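NegoA.19184.a (PDB 5UEB) is of unknown function, a hypothetical protein of the gonococcus that contains a DUF4265 family domain. Local coordinates at residues Lys118-Asn121 / Ser122-Gly126. Residues are numbered along the deposited sequence; the frame is centred on the assembly and turned at random.
Sequences KKYN and SDLKG
N121 is the N-cap of helix 122-133, and both its side chain and its backbone bind the first turn. OD1 of N121 accepts a hydrogen bond from L124 N at 3.1 Å, the donor lying nearly in line with the CG-OD1 bond (168° at the oxygen). With CG held between the backbone N and the carbonyl carbon (chi1 60°), the amide folds over the start of the helix and reaches this donor. The main-chain O of N121 accepts from K125 N at 2.9 Å, which begins the i to i+4 bonding of the helix. At the other end of the amide, ND2 of N121 gives a hydrogen bond to a water (3.1 Å), which donates to OD2 of D123 (2.8 Å), a bridge that should steady the rotation of the cap. Just before the cap, the Y120 side chain crosses L124 at about a right angle and runs obliquely across K125: CG of K125 lies 3.2 Å from Y120 OH, while CD1 of L124 meets the ring edge at CD1 of Y120, 4.1 Å away. Y120 OH (hydrogen bond) and K125 NZ (salt bridge) both meet OE1 of E141 on strand 137-143, and the side chain of Y120 touches T78 and I80 of strand 78-84, tying the helix start to the four-stranded sheet.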
ATOM      1  N   LYS B 118     -21.206   0.761  -0.640  1.00 23.96           N
ATOM      2  CA  LYS B 118     -22.263  -0.220  -0.419  1.00 28.04           C
ATOM      3  C   LYS B 118     -22.919  -0.717  -1.710  1.00 25.57           C
ATOM      4  O   LYS B 118     -23.761  -1.610  -1.642  1.00 29.61           O
ATOM      5  CB  LYS B 118     -23.345   0.230   0.584  1.00 32.97           C
ATOM      6  CG  LYS B 118     -22.796   0.839   1.857  1.00 34.28           C
ATOM      7  CD  LYS B 118     -23.902   1.195   2.836  1.00 40.43           C
ATOM      8  CE  LYS B 118     -23.317   1.773   4.110  1.00 49.48           C
ATOM      9  NZ  LYS B 118     -24.326   1.893   5.197  1.00 61.13           N
ATOM     10  N   LYS B 119     -22.565  -0.180  -2.878  1.00 19.18           N
ATOM     11  CA  LYS B 119     -23.250  -0.567  -4.107  1.00 20.40           C
ATOM     12  C   LYS B 119     -22.656  -1.814  -4.749  1.00 18.85           C
ATOM     13  O   LYS B 119     -23.362  -2.518  -5.479  1.00 22.53           O
ATOM     14  CB  LYS B 119     -23.250   0.587  -5.107  1.00 19.66           C
ATOM     15  CG  LYS B 119     -24.047   1.790  -4.653  1.00 20.17           C
ATOM     16  CD  LYS B 119     -25.514   1.446  -4.495  1.00 22.13           C
ATOM     17  CE  LYS B 119     -26.287   2.649  -4.010  1.00 23.27           C
ATOM     18  NZ  LYS B 119     -27.740   2.401  -4.076  1.00 28.69           N
ATOM     19  N   TYR B 120     -21.376  -2.098  -4.517  1.00 17.62           N
ATOM     20  CA  TYR B 120     -20.779  -3.354  -4.970  1.00 17.48           C
ATOM     21  C   TYR B 120     -21.102  -4.400  -3.912  1.00 22.53           C
ATOM     22  O   TYR B 120     -20.483  -4.435  -2.845  1.00 20.64           O
ATOM     23  CB  TYR B 120     -19.274  -3.183  -5.148  1.00 14.44           C
ATOM     24  CG  TYR B 120     -18.578  -4.444  -5.607  1.00 13.83           C
ATOM     25  CD1 TYR B 120     -18.806  -4.962  -6.883  1.00 12.55           C
ATOM     26  CD2 TYR B 120     -17.698  -5.119  -4.769  1.00 14.39           C
ATOM     27  CE1 TYR B 120     -18.188  -6.131  -7.305  1.00 13.99           C
ATOM     28  CE2 TYR B 120     -17.062  -6.279  -5.190  1.00 15.54           C
ATOM     29  CZ  TYR B 120     -17.309  -6.773  -6.460  1.00 14.43           C
ATOM     30  OH  TYR B 120     -16.667  -7.924  -6.872  1.00 13.83           O
ATOM     31  N   ASN B 121     -22.090  -5.253  -4.197  1.00 18.19           N
ATOM     32  CA  ASN B 121     -22.601  -6.178  -3.196  1.00 20.69           C
ATOM     33  C   ASN B 121     -22.749  -7.583  -3.769  1.00 19.98           C
ATOM     34  O   ASN B 121     -22.363  -7.836  -4.915  1.00 18.94           O
ATOM     35  CB  ASN B 121     -23.914  -5.657  -2.594  1.00 21.49           C
ATOM     36  CG  ASN B 121     -25.016  -5.470  -3.633  1.00 27.11           C
ATOM     37  OD1 ASN B 121     -24.946  -6.002  -4.738  1.00 23.61           O
ATOM     38  ND2 ASN B 121     -26.053  -4.719  -3.266  1.00 26.94           N
ATOM     39  N   SER B 122     -23.316  -8.497  -2.978  1.00 19.60           N
ATOM     40  CA  SER B 122     -23.411  -9.885  -3.411  1.00 19.22           C
ATOM     41  C   SER B 122     -24.309 -10.036  -4.634  1.00 19.99           C
ATOM     42  O   SER B 122     -24.079 -10.921  -5.462  1.00 20.48           O
ATOM     43  CB  SER B 122     -23.884 -10.768  -2.253  1.00 22.65           C
ATOM     44  OG  SER B 122     -25.184 -10.408  -1.805  1.00 26.13           O
ATOM     45  N   ASP B 123     -25.335  -9.190  -4.764  1.00 20.34           N
ATOM     46  CA  ASP B 123     -26.200  -9.267  -5.937  1.00 20.91           C
ATOM     47  C   ASP B 123     -25.426  -8.947  -7.209  1.00 22.71           C
ATOM     48  O   ASP B 123     -25.560  -9.644  -8.223  1.00 20.83           O
ATOM     49  CB  ASP B 123     -27.382  -8.306  -5.786  1.00 26.36           C
ATOM     50  CG  ASP B 123     -28.433  -8.809  -4.810  1.00 33.70           C
ATOM     51  OD1 ASP B 123     -28.480 -10.029  -4.545  1.00 30.85           O
ATOM     52  OD2 ASP B 123     -29.222  -7.981  -4.309  1.00 32.59           O
ATOM     53  N   LEU B 124     -24.614  -7.889  -7.179  1.00 20.30           N
ATOM     54  CA  LEU B 124     -23.795  -7.558  -8.338  1.00 17.56           C
ATOM     55  C   LEU B 124     -22.762  -8.650  -8.594  1.00 18.51           C
ATOM     56  O   LEU B 124     -22.570  -9.083  -9.741  1.00 19.81           O
ATOM     57  CB  LEU B 124     -23.137  -6.185  -8.128  1.00 20.66           C
ATOM     58  CG  LEU B 124     -22.643  -5.352  -9.316  1.00 21.07           C
ATOM     59  CD1 LEU B 124     -21.382  -5.948  -9.947  1.00 22.62           C
ATOM     60  CD2 LEU B 124     -23.735  -5.161 -10.360  1.00 26.29           C
ATOM     61  N   LYS B 125     -22.092  -9.122  -7.539  1.00 17.51           N
ATOM     62  CA  LYS B 125     -21.085 -10.166  -7.728  1.00 19.34           C
ATOM     63  C   LYS B 125     -21.690 -11.445  -8.288  1.00 20.09           C
ATOM     64  O   LYS B 125     -21.013 -12.175  -9.022  1.00 21.28           O
ATOM     65  CB  LYS B 125     -20.360 -10.483  -6.420  1.00 23.17           C
ATOM     66  CG  LYS B 125     -19.329  -9.467  -6.031  1.00 24.25           C
ATOM     67  CD  LYS B 125     -18.478  -9.937  -4.853  1.00 18.75           C
ATOM     68  CE  LYS B 125     -17.462 -11.002  -5.232  1.00 16.25           C
ATOM     69  NZ  LYS B 125     -16.359 -11.076  -4.224  1.00 17.66           N
ATOM     70  N   GLY B 126     -22.946 -11.742  -7.940  1.00 16.98           N
ATOM     71  CA  GLY B 126     -23.586 -12.937  -8.460  1.00 17.74           C
ATOM     72  C   GLY B 126     -23.688 -12.930  -9.971  1.00 21.35           C
ATOM     73  O   GLY B 126     -23.466 -13.956 -10.624  1.00 21.02           O
TER
HETATM   74  O   HOH W   1     -28.774  -5.246  -4.728  1.00 26.31           O